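Local coordinates for P-granule scaffold (Caenorhabditis japonica, PDB 5W4A), which probably helps scaffold germ-cell P granules and is linked to RNA binding and mRNA repression in the germ line, at residues E10-R15 against R200-K205; F19-Y25 against A40-A44; K156-L160 against F175-L181; R194-L198 against I211-G215. One frame throughout, in Å; residues are numbered along the deposited sequence.

In the fold
Interactions 2 and 3 lie nearer the centre of this largely helical domain than interactions 1 and 4, whose centres are both about 17 Å from the centre of the chain. Interaction 3 is the most buried, an apolar helix-helix seam, and interaction 2 adds a tyrosine hydroxyl and a helix cap to apolar packing; the two meet through Phe-19 on Phe-175 and Phe-43 on Ile-178. Interactions 1 and 4 share helix 187-201 and bring in more charge: a salt bridge to a hairpin in one, a water bridge in the other, with Asp-202 and Arg-213 joining them in a salt bridge. Interaction 1 also touches interaction 2, Phe-11 and Ile-14 packing on helix 20-28.

Interaction 1: residues E10-R15 against R200-K205; sequences EFLGIR and RLDQTK
Build 10-15 as two short antiparallel strands joined by a type I' turn from Phe-11 to Ile-14, with Phe-11 N to Ile-14 O and Ile-14 N to Phe-11 O both 2.9 Å. Gly-13, at phi 88°, sits 5.6 Å CA to CA from Arg-200; a CB there would clash with Thr-204 OG1. Thr-204 takes chi1 p, and its OG1 donates to Leu-12 O at 2.9 Å. This beta hairpin with a two-residue loop thus sets its tip against the end of helix 187-201 and the turn leading to Lys-205, the N-cap of helix 206-213, joining a region near the N-terminus to one near the C-terminus. Arg-200 folds back (m, m, m) across the hairpin: NH2 forms a salt bridge with OE2 of the extended Glu-10 (t, t) at 3.1 Å, while Gly-13 O lies over one guanidinium face. Leu-12 (t, p) puts CD2 3.6 Å from Lys-205 CE. Beneath, Ile-14 (m, t) brings CG1 to 4.0 Å from Leu-201 CD2, Leu-201 itself packing on helix 206-213.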
loop_
_atom_site.group_PDB
_atom_site.type_symbol
_atom_site.label_atom_id
_atom_site.label_comp_id
_atom_site.label_asym_id
_atom_site.label_seq_id
_atom_site.Cartn_x
_atom_site.Cartn_y
_atom_site.Cartn_z
ATOM N N GLU C 10 -11.394 -15.720 -7.188
ATOM C CA GLU C 10 -11.651 -15.120 -8.482
ATOM C C GLU C 10 -12.739 -15.906 -9.185
ATOM O O GLU C 10 -12.812 -17.129 -9.044
ATOM C CB GLU C 10 -10.368 -15.093 -9.321
ATOM C CG GLU C 10 -10.482 -14.400 -10.650
ATOM C CD GLU C 10 -9.099 -14.118 -11.264
ATOM O OE1 GLU C 10 -8.220 -13.642 -10.505
ATOM O OE2 GLU C 10 -8.958 -14.337 -12.481
ATOM N N PHE C 11 -13.583 -15.180 -9.933
ATOM C CA PHE C 11 -14.595 -15.768 -10.807
ATOM C C PHE C 11 -14.522 -15.041 -12.143
ATOM O O PHE C 11 -14.889 -13.871 -12.228
ATOM C CB PHE C 11 -15.999 -15.632 -10.218
ATOM C CG PHE C 11 -16.173 -16.288 -8.883
ATOM C CD1 PHE C 11 -15.984 -15.571 -7.726
ATOM C CD2 PHE C 11 -16.511 -17.629 -8.790
ATOM C CE1 PHE C 11 -16.141 -16.175 -6.474
ATOM C CE2 PHE C 11 -16.684 -18.225 -7.521
ATOM C CZ PHE C 11 -16.483 -17.470 -6.379
ATOM N N LEU C 12 -14.042 -15.721 -13.181
ATOM C CA LEU C 12 -14.073 -15.181 -14.563
ATOM C C LEU C 12 -13.789 -13.662 -14.656
ATOM O O LEU C 12 -14.620 -12.858 -15.100
ATOM C CB LEU C 12 -15.410 -15.454 -15.210
ATOM C CG LEU C 12 -15.337 -15.159 -16.709
ATOM C CD1 LEU C 12 -14.429 -16.144 -17.418
ATOM C CD2 LEU C 12 -16.725 -15.184 -17.292
ATOM N N GLY C 13 -12.600 -13.298 -14.263
ATOM C CA GLY C 13 -12.144 -11.922 -14.354
ATOM C C GLY C 13 -12.463 -11.037 -13.167
ATOM O O GLY C 13 -12.054 -9.867 -13.162
ATOM N N ILE C 14 -13.191 -11.528 -12.178
ATOM C CA ILE C 14 -13.574 -10.724 -11.025
ATOM C C ILE C 14 -12.809 -11.296 -9.827
ATOM O O ILE C 14 -13.149 -12.355 -9.303
ATOM C CB ILE C 14 -15.086 -10.701 -10.770
ATOM C CG1 ILE C 14 -15.870 -10.272 -12.036
ATOM C CG2 ILE C 14 -15.344 -9.728 -9.607
ATOM C CD1 ILE C 14 -17.392 -10.102 -11.818
ATOM N N ARG C 15 -11.771 -10.577 -9.393
ATOM C CA ARG C 15 -10.962 -10.921 -8.235
ATOM C C ARG C 15 -11.489 -10.174 -7.006
ATOM O O ARG C 15 -11.698 -8.951 -7.050
ATOM C CB ARG C 15 -9.515 -10.537 -8.533
ATOM C CG ARG C 15 -8.547 -10.689 -7.421
ATOM C CD ARG C 15 -7.117 -10.389 -8.004
ATOM N NE ARG C 15 -6.153 -10.163 -6.963
ATOM C CZ ARG C 15 -5.386 -11.073 -6.390
ATOM N NH1 ARG C 15 -5.444 -12.361 -6.739
ATOM N NH2 ARG C 15 -4.552 -10.676 -5.468
ATOM N N ARG C 200 -10.210 -5.564 -16.476
ATOM C CA ARG C 200 -10.340 -6.996 -16.323
ATOM C C ARG C 200 -11.649 -7.475 -16.940
ATOM O O ARG C 200 -11.673 -8.505 -17.620
ATOM C CB ARG C 200 -10.280 -7.402 -14.852
ATOM C CG ARG C 200 -8.950 -7.135 -14.145
ATOM C CD ARG C 200 -7.800 -8.090 -14.601
ATOM N NE ARG C 200 -8.158 -9.514 -14.667
ATOM C CZ ARG C 200 -8.069 -10.391 -13.659
ATOM N NH1 ARG C 200 -7.648 -10.034 -12.438
ATOM N NH2 ARG C 200 -8.407 -11.656 -13.872
ATOM N N LEU C 201 -12.739 -6.745 -16.724
ATOM C CA LEU C 201 -14.037 -7.176 -17.245
ATOM C C LEU C 201 -14.069 -7.198 -18.754
ATOM O O LEU C 201 -14.751 -8.039 -19.356
ATOM C CB LEU C 201 -15.140 -6.239 -16.784
ATOM C CG LEU C 201 -15.801 -6.444 -15.452
ATOM C CD1 LEU C 201 -17.006 -5.504 -15.436
ATOM C CD2 LEU C 201 -16.231 -7.890 -15.225
ATOM N N ASP C 202 -13.423 -6.230 -19.390
ATOM C CA ASP C 202 -13.472 -6.195 -20.841
ATOM C C ASP C 202 -13.013 -7.520 -21.452
ATOM O O ASP C 202 -13.411 -7.831 -22.579
ATOM C CB ASP C 202 -12.634 -5.034 -21.360
ATOM C CG ASP C 202 -13.326 -3.687 -21.198
ATOM O OD1 ASP C 202 -14.580 -3.603 -21.176
ATOM O OD2 ASP C 202 -12.586 -2.682 -21.126
ATOM N N GLN C 203 -12.223 -8.326 -20.732
ATOM C CA GLN C 203 -11.720 -9.598 -21.263
ATOM C C GLN C 203 -12.588 -10.812 -20.949
ATOM O O GLN C 203 -12.378 -11.872 -21.557
ATOM C CB GLN C 203 -10.310 -9.858 -20.738
ATOM C CG GLN C 203 -9.334 -8.794 -21.149
ATOM C CD GLN C 203 -9.203 -8.672 -22.681
ATOM O OE1 GLN C 203 -9.293 -9.669 -23.411
ATOM N NE2 GLN C 203 -8.998 -7.444 -23.168
ATOM N N THR C 204 -13.556 -10.700 -20.071
ATOM C CA THR C 204 -14.282 -11.895 -19.623
ATOM C C THR C 204 -15.790 -11.741 -19.668
ATOM O O THR C 204 -16.498 -12.714 -19.933
ATOM C CB THR C 204 -13.847 -12.190 -18.196
ATOM O OG1 THR C 204 -14.176 -11.059 -17.363
ATOM C CG2 THR C 204 -12.367 -12.421 -18.128
ATOM N N LYS C 205 -16.295 -10.551 -19.385
ATOM C CA LYS C 205 -17.727 -10.292 -19.275
ATOM C C LYS C 205 -17.970 -8.914 -19.851
ATOM O O LYS C 205 -18.347 -7.968 -19.151
ATOM C CB LYS C 205 -18.223 -10.412 -17.827
ATOM C CG LYS C 205 -18.496 -11.848 -17.354
ATOM C CD LYS C 205 -19.342 -12.584 -18.406
ATOM C CE LYS C 205 -20.025 -13.873 -17.972
ATOM N NZ LYS C 205 -20.520 -14.563 -19.242
#

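Interaction 2: residues F19-Y25 against A40-A44; sequences FPNLALY and ANSFA
Polar contacts first. Tyr-25 (chi1 t) reaches from the first turns of helix 20-28 so that its OH accepts a hydrogen bond from Asn-41 N at 2.9 Å, nearly straight at 168°. Asn-41, also t, is the N-cap of helix 42-47: its OD1 accepts from Ala-44 N at 3.0 Å. Phe-19 holds the N-cap position of the other helix, and the closest backbone pair is Leu-22 with Ala-44, 6.5 Å between CA atoms. Two helix starts therefore pack together in this mainly helical domain, with helix 57-64 and helix 169-179 covering Phe-19 and Phe-43. Of the CH-pi contacts, Asn-41 CB stands 3.9 Å from the Tyr-25 ring centroid, over its face, and Leu-22 CD2 4.2 Å from the Phe-43 centroid. The remaining packing is apolar: Leu-22 (t, p) sets CD1 3.8 Å from Ala-44 CB, Tyr-25 CD2 is 3.6 Å from the same CB, and Phe-19 CE1 meets the edge of the Phe-43 ring, 3.9 Å from CZ.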
loop_
_atom_site.group_PDB
_atom_site.type_symbol
_atom_site.label_atom_id
_atom_site.label_comp_id
_atom_site.label_asym_id
_atom_site.label_seq_id
_atom_site.Cartn_x
_atom_site.Cartn_y
_atom_site.Cartn_z
ATOM N N PHE C 19 -16.451 -9.768 -1.509
ATOM C CA PHE C 19 -17.725 -9.963 -2.218
ATOM C C PHE C 19 -17.730 -11.187 -3.149
ATOM O O PHE C 19 -18.174 -11.103 -4.295
ATOM C CB PHE C 19 -18.055 -8.702 -3.015
ATOM C CG PHE C 19 -18.211 -7.460 -2.158
ATOM C CD1 PHE C 19 -19.317 -7.308 -1.365
ATOM C CD2 PHE C 19 -17.216 -6.481 -2.137
ATOM C CE1 PHE C 19 -19.469 -6.159 -0.557
ATOM C CE2 PHE C 19 -17.356 -5.349 -1.341
ATOM C CZ PHE C 19 -18.493 -5.207 -0.550
ATOM N N PRO C 20 -17.290 -12.348 -2.681
ATOM C CA PRO C 20 -17.283 -13.507 -3.610
ATOM C C PRO C 20 -18.646 -13.921 -4.153
ATOM O O PRO C 20 -18.732 -14.268 -5.341
ATOM C CB PRO C 20 -16.663 -14.624 -2.765
ATOM C CG PRO C 20 -16.852 -14.209 -1.356
ATOM C CD PRO C 20 -16.746 -12.729 -1.360
ATOM N N ASN C 21 -19.718 -13.907 -3.344
ATOM C CA ASN C 21 -21.004 -14.335 -3.894
ATOM C C ASN C 21 -21.567 -13.290 -4.853
ATOM O O ASN C 21 -22.295 -13.648 -5.787
ATOM C CB ASN C 21 -21.988 -14.638 -2.756
ATOM C CG ASN C 21 -23.205 -15.408 -3.224
ATOM O OD1 ASN C 21 -23.098 -16.330 -4.048
ATOM N ND2 ASN C 21 -24.368 -15.069 -2.668
ATOM N N LEU C 22 -21.227 -12.008 -4.668
ATOM C CA LEU C 22 -21.647 -10.987 -5.630
ATOM C C LEU C 22 -20.952 -11.198 -6.966
ATOM O O LEU C 22 -21.573 -11.075 -8.033
ATOM C CB LEU C 22 -21.348 -9.590 -5.081
ATOM C CG LEU C 22 -21.651 -8.398 -5.994
ATOM C CD1 LEU C 22 -23.139 -8.293 -6.241
ATOM C CD2 LEU C 22 -21.152 -7.099 -5.377
ATOM N N ALA C 23 -19.648 -11.472 -6.925
ATOM C CA ALA C 23 -18.910 -11.754 -8.148
ATOM C C ALA C 23 -19.502 -12.957 -8.880
ATOM O O ALA C 23 -19.710 -12.918 -10.091
ATOM C CB ALA C 23 -17.445 -11.990 -7.802
ATOM N N LEU C 24 -19.735 -14.044 -8.158
ATOM C CA LEU C 24 -20.289 -15.236 -8.766
ATOM C C LEU C 24 -21.665 -14.950 -9.349
ATOM O O LEU C 24 -21.974 -15.387 -10.466
ATOM C CB LEU C 24 -20.383 -16.352 -7.724
ATOM C CG LEU C 24 -21.036 -17.649 -8.237
ATOM C CD1 LEU C 24 -20.274 -18.233 -9.446
ATOM C CD2 LEU C 24 -21.096 -18.671 -7.121
ATOM N N TYR C 25 -22.505 -14.226 -8.603
ATOM C CA TYR C 25 -23.819 -13.859 -9.112
ATOM C C TYR C 25 -23.703 -13.147 -10.457
ATOM O O TYR C 25 -24.418 -13.473 -11.412
ATOM C CB TYR C 25 -24.579 -12.981 -8.098
ATOM C CG TYR C 25 -25.965 -12.659 -8.610
ATOM C CD1 TYR C 25 -27.027 -13.479 -8.302
ATOM C CD2 TYR C 25 -26.183 -11.591 -9.466
ATOM C CE1 TYR C 25 -28.295 -13.220 -8.808
ATOM C CE2 TYR C 25 -27.431 -11.335 -9.986
ATOM C CZ TYR C 25 -28.481 -12.157 -9.649
ATOM O OH TYR C 25 -29.718 -11.889 -10.187
ATOM N N ALA C 40 -33.530 -9.112 -11.461
ATOM C CA ALA C 40 -32.257 -9.570 -10.950
ATOM C C ALA C 40 -32.061 -9.093 -9.517
ATOM O O ALA C 40 -32.804 -8.269 -8.982
ATOM C CB ALA C 40 -31.103 -9.057 -11.818
ATOM N N ASN C 41 -31.035 -9.629 -8.887
ATOM C CA ASN C 41 -30.713 -9.224 -7.534
ATOM C C ASN C 41 -30.394 -7.728 -7.472
ATOM O O ASN C 41 -29.621 -7.207 -8.287
ATOM C CB ASN C 41 -29.525 -10.034 -7.027
ATOM C CG ASN C 41 -29.099 -9.601 -5.647
ATOM O OD1 ASN C 41 -28.306 -8.684 -5.509
ATOM N ND2 ASN C 41 -29.644 -10.242 -4.614
ATOM N N SER C 42 -30.994 -7.039 -6.502
ATOM C CA SER C 42 -30.925 -5.582 -6.473
ATOM C C SER C 42 -29.540 -5.063 -6.101
ATOM O O SER C 42 -29.161 -3.978 -6.534
ATOM C CB SER C 42 -31.949 -5.017 -5.492
ATOM O OG SER C 42 -31.563 -5.299 -4.156
ATOM N N PHE C 43 -28.795 -5.792 -5.273
ATOM C CA PHE C 43 -27.421 -5.399 -4.942
ATOM C C PHE C 43 -26.537 -5.467 -6.186
ATOM O O PHE C 43 -25.856 -4.489 -6.534
ATOM C CB PHE C 43 -26.940 -6.308 -3.795
ATOM C CG PHE C 43 -25.536 -6.055 -3.269
ATOM C CD1 PHE C 43 -24.814 -4.889 -3.514
ATOM C CD2 PHE C 43 -24.954 -7.030 -2.466
ATOM C CE1 PHE C 43 -23.517 -4.734 -3.000
ATOM C CE2 PHE C 43 -23.685 -6.872 -1.952
ATOM C CZ PHE C 43 -22.973 -5.725 -2.206
ATOM N N ALA C 44 -26.602 -6.585 -6.919
ATOM C CA ALA C 44 -25.861 -6.707 -8.169
ATOM C C ALA C 44 -26.304 -5.672 -9.191
ATOM O O ALA C 44 -25.468 -5.068 -9.881
ATOM C CB ALA C 44 -26.000 -8.113 -8.737
#

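Interaction 3: residues K156-L160 against F175-L181; sequences KFTEL and FTKILGL. With EDO (1,2-ethanediol), chain T; EDO (1,2-ethanediol), chain Q.
Here is a buried seam between two antiparallel helices of the domain core, helix 153-160 against the end of helix 169-179. Set their local axes 11.3 Å apart at 158°, with CA atoms of Phe-157 and Leu-181 6.3 Å apart and those of Leu-160 and Phe-175 7.9 Å apart. Leu-160 (m, t) fills the middle: CD2 lies 3.7 Å from Phe-175 CD2, CD1 3.8 Å from Leu-181 CD1. A Schellman motif turns the chain at Gly-180 (phi 66°), Leu-181 N bonding back to Thr-176 O at 3.0 Å, and this brings Leu-181 round to the seam, its CB 4.1 Å from Phe-157 CD1. Phe-157 (t) offers its ring edge to Thr-176 OG1, 3.5 Å from CE1; that hydroxyl bonds to Ala-172 O. The extended Lys-156 passes Leu-179, NZ to CD1 3.8 Å, to reach Ala-83 O. Phe-157 also packs on Arg-128 of the second subunit. Two 1,2-ethanediols, probably from the crystallisation liquor, donate to Ile-178 O from O2 (chain T, 3.0 Å) and O1 (chain Q, 3.2 Å).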
loop_
_atom_site.group_PDB
_atom_site.type_symbol
_atom_site.label_atom_id
_atom_site.label_comp_id
_atom_site.label_asym_id
_atom_site.label_seq_id
_atom_site.Cartn_x
_atom_site.Cartn_y
_atom_site.Cartn_z
ATOM N N LYS C 156 -11.934 7.074 4.794
ATOM C CA LYS C 156 -12.345 5.706 4.534
ATOM C C LYS C 156 -12.078 5.336 3.081
ATOM O O LYS C 156 -11.566 4.246 2.798
ATOM C CB LYS C 156 -13.823 5.537 4.901
ATOM C CG LYS C 156 -14.239 4.128 5.102
ATOM C CD LYS C 156 -15.704 3.992 5.600
ATOM C CE LYS C 156 -16.017 2.522 5.992
ATOM N NZ LYS C 156 -17.438 2.217 6.489
ATOM N N PHE C 157 -12.406 6.237 2.146
ATOM C CA PHE C 157 -12.089 6.010 0.734
ATOM C C PHE C 157 -10.584 5.850 0.512
ATOM O O PHE C 157 -10.144 4.948 -0.217
ATOM C CB PHE C 157 -12.632 7.155 -0.125
ATOM C CG PHE C 157 -12.257 7.022 -1.556
ATOM C CD1 PHE C 157 -12.863 6.054 -2.343
ATOM C CD2 PHE C 157 -11.276 7.817 -2.123
ATOM C CE1 PHE C 157 -12.511 5.899 -3.652
ATOM C CE2 PHE C 157 -10.939 7.670 -3.449
ATOM C CZ PHE C 157 -11.556 6.699 -4.206
ATOM N N THR C 158 -9.779 6.694 1.153
ATOM C CA THR C 158 -8.331 6.604 1.010
ATOM C C THR C 158 -7.815 5.244 1.467
ATOM O O THR C 158 -6.965 4.634 0.794
ATOM C CB THR C 158 -7.670 7.735 1.818
ATOM O OG1 THR C 158 -8.106 8.998 1.296
ATOM C CG2 THR C 158 -6.171 7.667 1.755
ATOM N N GLU C 159 -8.312 4.752 2.592
ATOM C CA GLU C 159 -7.826 3.471 3.109
ATOM C C GLU C 159 -8.356 2.294 2.275
ATOM O O GLU C 159 -7.600 1.370 1.951
ATOM C CB GLU C 159 -8.193 3.304 4.588
ATOM C CG GLU C 159 -7.537 4.356 5.494
ATOM C CD GLU C 159 -5.993 4.318 5.513
ATOM O OE1 GLU C 159 -5.361 3.378 5.006
ATOM O OE2 GLU C 159 -5.406 5.274 6.084
ATOM N N LEU C 160 -9.631 2.325 1.888
ATOM C CA LEU C 160 -10.163 1.272 1.015
ATOM C C LEU C 160 -9.452 1.239 -0.336
ATOM O O LEU C 160 -9.360 0.184 -0.984
ATOM C CB LEU C 160 -11.658 1.488 0.810
ATOM C CG LEU C 160 -12.550 1.126 1.979
ATOM C CD1 LEU C 160 -13.946 1.706 1.835
ATOM C CD2 LEU C 160 -12.611 -0.396 2.133
ATOM N N PHE C 175 -17.434 -1.079 -2.556
ATOM C CA PHE C 175 -17.551 -0.240 -1.350
ATOM C C PHE C 175 -17.844 1.211 -1.711
ATOM O O PHE C 175 -18.650 1.870 -1.047
ATOM C CB PHE C 175 -16.278 -0.306 -0.491
ATOM C CG PHE C 175 -16.132 -1.581 0.329
ATOM C CD1 PHE C 175 -17.080 -1.920 1.300
ATOM C CD2 PHE C 175 -15.016 -2.425 0.173
ATOM C CE1 PHE C 175 -16.950 -3.079 2.084
ATOM C CE2 PHE C 175 -14.879 -3.576 0.972
ATOM C CZ PHE C 175 -15.850 -3.910 1.907
ATOM N N THR C 176 -17.177 1.742 -2.734
ATOM C CA THR C 176 -17.426 3.117 -3.141
ATOM C C THR C 176 -18.886 3.313 -3.521
ATOM O O THR C 176 -19.518 4.297 -3.108
ATOM C CB THR C 176 -16.499 3.485 -4.298
ATOM O OG1 THR C 176 -15.142 3.553 -3.819
ATOM C CG2 THR C 176 -16.866 4.814 -4.916
ATOM N N LYS C 177 -19.448 2.377 -4.289
ATOM C CA LYS C 177 -20.845 2.476 -4.713
ATOM C C LYS C 177 -21.790 2.399 -3.518
ATOM O O LYS C 177 -22.705 3.230 -3.382
ATOM C CB LYS C 177 -21.172 1.360 -5.724
ATOM C CG LYS C 177 -20.536 1.501 -7.110
ATOM C CD LYS C 177 -21.221 2.561 -7.968
ATOM C CE LYS C 177 -22.651 2.165 -8.300
ATOM N NZ LYS C 177 -23.279 3.093 -9.280
ATOM N N ILE C 178 -21.593 1.404 -2.628
ATOM C CA ILE C 178 -22.559 1.149 -1.558
ATOM C C ILE C 178 -22.472 2.193 -0.457
ATOM O O ILE C 178 -23.494 2.561 0.138
ATOM C CB ILE C 178 -22.359 -0.273 -1.000
ATOM C CG1 ILE C 178 -22.679 -1.292 -2.090
ATOM C CG2 ILE C 178 -23.185 -0.494 0.273
ATOM C CD1 ILE C 178 -24.143 -1.322 -2.500
ATOM N N LEU C 179 -21.273 2.684 -0.157
ATOM C CA LEU C 179 -21.081 3.658 0.903
ATOM C C LEU C 179 -21.156 5.090 0.418
ATOM O O LEU C 179 -20.964 5.999 1.230
ATOM C CB LEU C 179 -19.739 3.423 1.586
ATOM C CG LEU C 179 -19.638 2.049 2.257
ATOM C CD1 LEU C 179 -18.242 1.887 2.812
ATOM C CD2 LEU C 179 -20.707 1.847 3.321
ATOM N N GLY C 180 -21.357 5.309 -0.875
ATOM C CA GLY C 180 -21.490 6.666 -1.386
ATOM C C GLY C 180 -20.217 7.473 -1.264
ATOM O O GLY C 180 -20.262 8.653 -0.897
ATOM N N LEU C 181 -19.071 6.869 -1.557
ATOM C CA LEU C 181 -17.808 7.561 -1.369
ATOM C C LEU C 181 -17.386 8.406 -2.564
ATOM O O LEU C 181 -16.370 9.107 -2.466
ATOM C CB LEU C 181 -16.688 6.550 -1.045
ATOM C CG LEU C 181 -17.029 5.637 0.140
ATOM C CD1 LEU C 181 -15.922 4.627 0.364
ATOM C CD2 LEU C 181 -17.290 6.423 1.404
HETATM C C1 EDO T . -25.260 5.362 -1.089
HETATM O O1 EDO T . -26.038 5.774 0.043
HETATM C C2 EDO T . -25.854 4.128 -1.784
HETATM O O2 EDO T . -26.281 3.102 -0.865
HETATM C C1 EDO Q . -24.633 1.976 3.691
HETATM O O1 EDO Q . -24.688 3.263 3.048
HETATM C C2 EDO Q . -25.994 1.288 3.642
HETATM O O2 EDO Q . -26.222 0.721 2.346
#

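Interaction 4: residues R194-L198 against I211-G215; sequences RDNFL and IIRNG
Ile-212 and Leu-198 carry most of this packing between the last two helices of the domain, a helical hairpin in which helix 206-213 folds back beside helix 187-201. The CA atoms of Leu-198 and Ile-212 are the closest pair across the segments, at 8.2 Å, and both CB atoms point toward the facing segment. Ile-212 (m, t) is the central residue: CG2 lies 4.0 Å from Leu-198 CD2 and also 4.0 Å from Arg-194 CD, while CD1 reaches CE2 of the Phe-197 ring at 3.8 Å. Leu-198, likewise m, t, lies on a regular turn closed by its N to Arg-194 O at 2.8 Å. Around Ile-212, Phe-48 also packs, as it does on Phe-197. The guanidinium of Arg-194 is engaged by Tyr-173 OH (from NE) and Glu-182 OE1 (from NH2), so it gives this contact mainly its aliphatic part. Arg-213, the third large contributor, starts sideways and runs extended past the leucine (m, t, t), laying a guanidinium face over Leu-198 CD1, with NH2 3.7 Å from Leu-198 CB. Its NH1 forms a salt bridge with Asp-202 OD1. On the exposed side one water closes the gap, accepting from Arg-213 NH2 at 2.9 Å and donating to Asp-195 OD1 at 2.9 Å.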
loop_
_atom_site.group_PDB
_atom_site.type_symbol
_atom_site.label_atom_id
_atom_site.label_comp_id
_atom_site.label_asym_id
_atom_site.label_seq_id
_atom_site.Cartn_x
_atom_site.Cartn_y
_atom_site.Cartn_z
ATOM N N ARG C 194 -12.540 2.337 -11.163
ATOM C CA ARG C 194 -13.521 1.774 -12.095
ATOM C C ARG C 194 -12.838 1.260 -13.351
ATOM O O ARG C 194 -13.103 0.140 -13.808
ATOM C CB ARG C 194 -14.558 2.818 -12.443
ATOM C CG ARG C 194 -15.683 2.323 -13.372
ATOM C CD ARG C 194 -16.626 3.467 -13.739
ATOM N NE ARG C 194 -17.414 3.975 -12.610
ATOM C CZ ARG C 194 -17.292 5.186 -12.039
ATOM N NH1 ARG C 194 -16.405 6.085 -12.470
ATOM N NH2 ARG C 194 -18.080 5.508 -11.015
ATOM N N ASP C 195 -11.949 2.066 -13.927
ATOM C CA ASP C 195 -11.273 1.657 -15.152
ATOM C C ASP C 195 -10.364 0.455 -14.940
ATOM O O ASP C 195 -10.277 -0.404 -15.822
ATOM C CB ASP C 195 -10.506 2.834 -15.749
ATOM C CG ASP C 195 -11.426 3.841 -16.430
ATOM O OD1 ASP C 195 -12.611 3.512 -16.684
ATOM O OD2 ASP C 195 -10.980 4.981 -16.702
ATOM N N ASN C 196 -9.690 0.349 -13.776
ATOM C CA ASN C 196 -8.916 -0.851 -13.455
ATOM C C ASN C 196 -9.800 -2.100 -13.461
ATOM O O ASN C 196 -9.427 -3.141 -14.006
ATOM C CB ASN C 196 -8.247 -0.728 -12.089
ATOM C CG ASN C 196 -7.102 0.258 -12.085
ATOM O OD1 ASN C 196 -6.649 0.766 -13.135
ATOM N ND2 ASN C 196 -6.618 0.546 -10.874
ATOM N N PHE C 197 -10.974 -2.003 -12.843
ATOM C CA PHE C 197 -11.906 -3.129 -12.843
ATOM C C PHE C 197 -12.415 -3.422 -14.254
ATOM O O PHE C 197 -12.399 -4.590 -14.690
ATOM C CB PHE C 197 -13.068 -2.840 -11.892
ATOM C CG PHE C 197 -14.116 -3.911 -11.897
ATOM C CD1 PHE C 197 -13.752 -5.243 -11.826
ATOM C CD2 PHE C 197 -15.449 -3.586 -11.921
ATOM C CE1 PHE C 197 -14.723 -6.268 -11.850
ATOM C CE2 PHE C 197 -16.423 -4.614 -11.913
ATOM C CZ PHE C 197 -16.037 -5.934 -11.866
ATOM N N LEU C 198 -12.845 -2.381 -14.981
ATOM C CA LEU C 198 -13.305 -2.570 -16.366
ATOM C C LEU C 198 -12.222 -3.221 -17.240
ATOM O O LEU C 198 -12.536 -4.020 -18.147
ATOM C CB LEU C 198 -13.763 -1.229 -16.960
ATOM C CG LEU C 198 -15.048 -0.612 -16.414
ATOM C CD1 LEU C 198 -15.270 0.829 -16.802
ATOM C CD2 LEU C 198 -16.258 -1.456 -16.920
ATOM N N ILE C 211 -22.700 -2.401 -19.075
ATOM C CA ILE C 211 -23.680 -1.849 -18.140
ATOM C C ILE C 211 -23.027 -0.795 -17.245
ATOM O O ILE C 211 -23.582 0.285 -17.019
ATOM C CB ILE C 211 -24.332 -2.975 -17.303
ATOM C CG1 ILE C 211 -24.922 -4.079 -18.181
ATOM C CG2 ILE C 211 -25.452 -2.401 -16.477
ATOM C CD1 ILE C 211 -25.225 -5.357 -17.407
ATOM N N ILE C 212 -21.836 -1.085 -16.728
ATOM C CA ILE C 212 -21.161 -0.130 -15.856
ATOM C C ILE C 212 -20.858 1.166 -16.602
ATOM O O ILE C 212 -20.988 2.263 -16.045
ATOM C CB ILE C 212 -19.880 -0.753 -15.284
ATOM C CG1 ILE C 212 -20.248 -1.843 -14.258
ATOM C CG2 ILE C 212 -18.977 0.334 -14.670
ATOM C CD1 ILE C 212 -19.092 -2.676 -13.828
ATOM N N ARG C 213 -20.404 1.060 -17.853
ATOM C CA ARG C 213 -20.078 2.257 -18.629
ATOM C C ARG C 213 -21.328 3.041 -18.994
ATOM O O ARG C 213 -21.338 4.275 -18.924
ATOM C CB ARG C 213 -19.336 1.876 -19.910
ATOM C CG ARG C 213 -17.925 1.448 -19.693
ATOM C CD ARG C 213 -17.117 1.506 -20.981
ATOM N NE ARG C 213 -15.712 1.236 -20.711
ATOM C CZ ARG C 213 -15.139 0.043 -20.803
ATOM N NH1 ARG C 213 -15.842 -1.028 -21.184
ATOM N NH2 ARG C 213 -13.856 -0.083 -20.512
ATOM N N ASN C 214 -22.388 2.336 -19.388
ATOM C CA ASN C 214 -23.493 2.947 -20.119
ATOM C C ASN C 214 -24.802 2.817 -19.351
ATOM O O ASN C 214 -25.258 3.806 -18.770
ATOM C CB ASN C 214 -23.562 2.313 -21.514
ATOM C CG ASN C 214 -22.213 2.377 -22.265
ATOM O OD1 ASN C 214 -21.507 3.386 -22.227
ATOM N ND2 ASN C 214 -21.859 1.289 -22.944
ATOM N N GLY C 215 -25.425 1.635 -19.313
ATOM C CA GLY C 215 -26.683 1.462 -18.602
ATOM C C GLY C 215 -27.314 0.083 -18.717
ATOM O O GLY C 215 -26.921 -0.743 -19.543
HETATM O O HOH W 1 -12.662 2.206 -19.281
#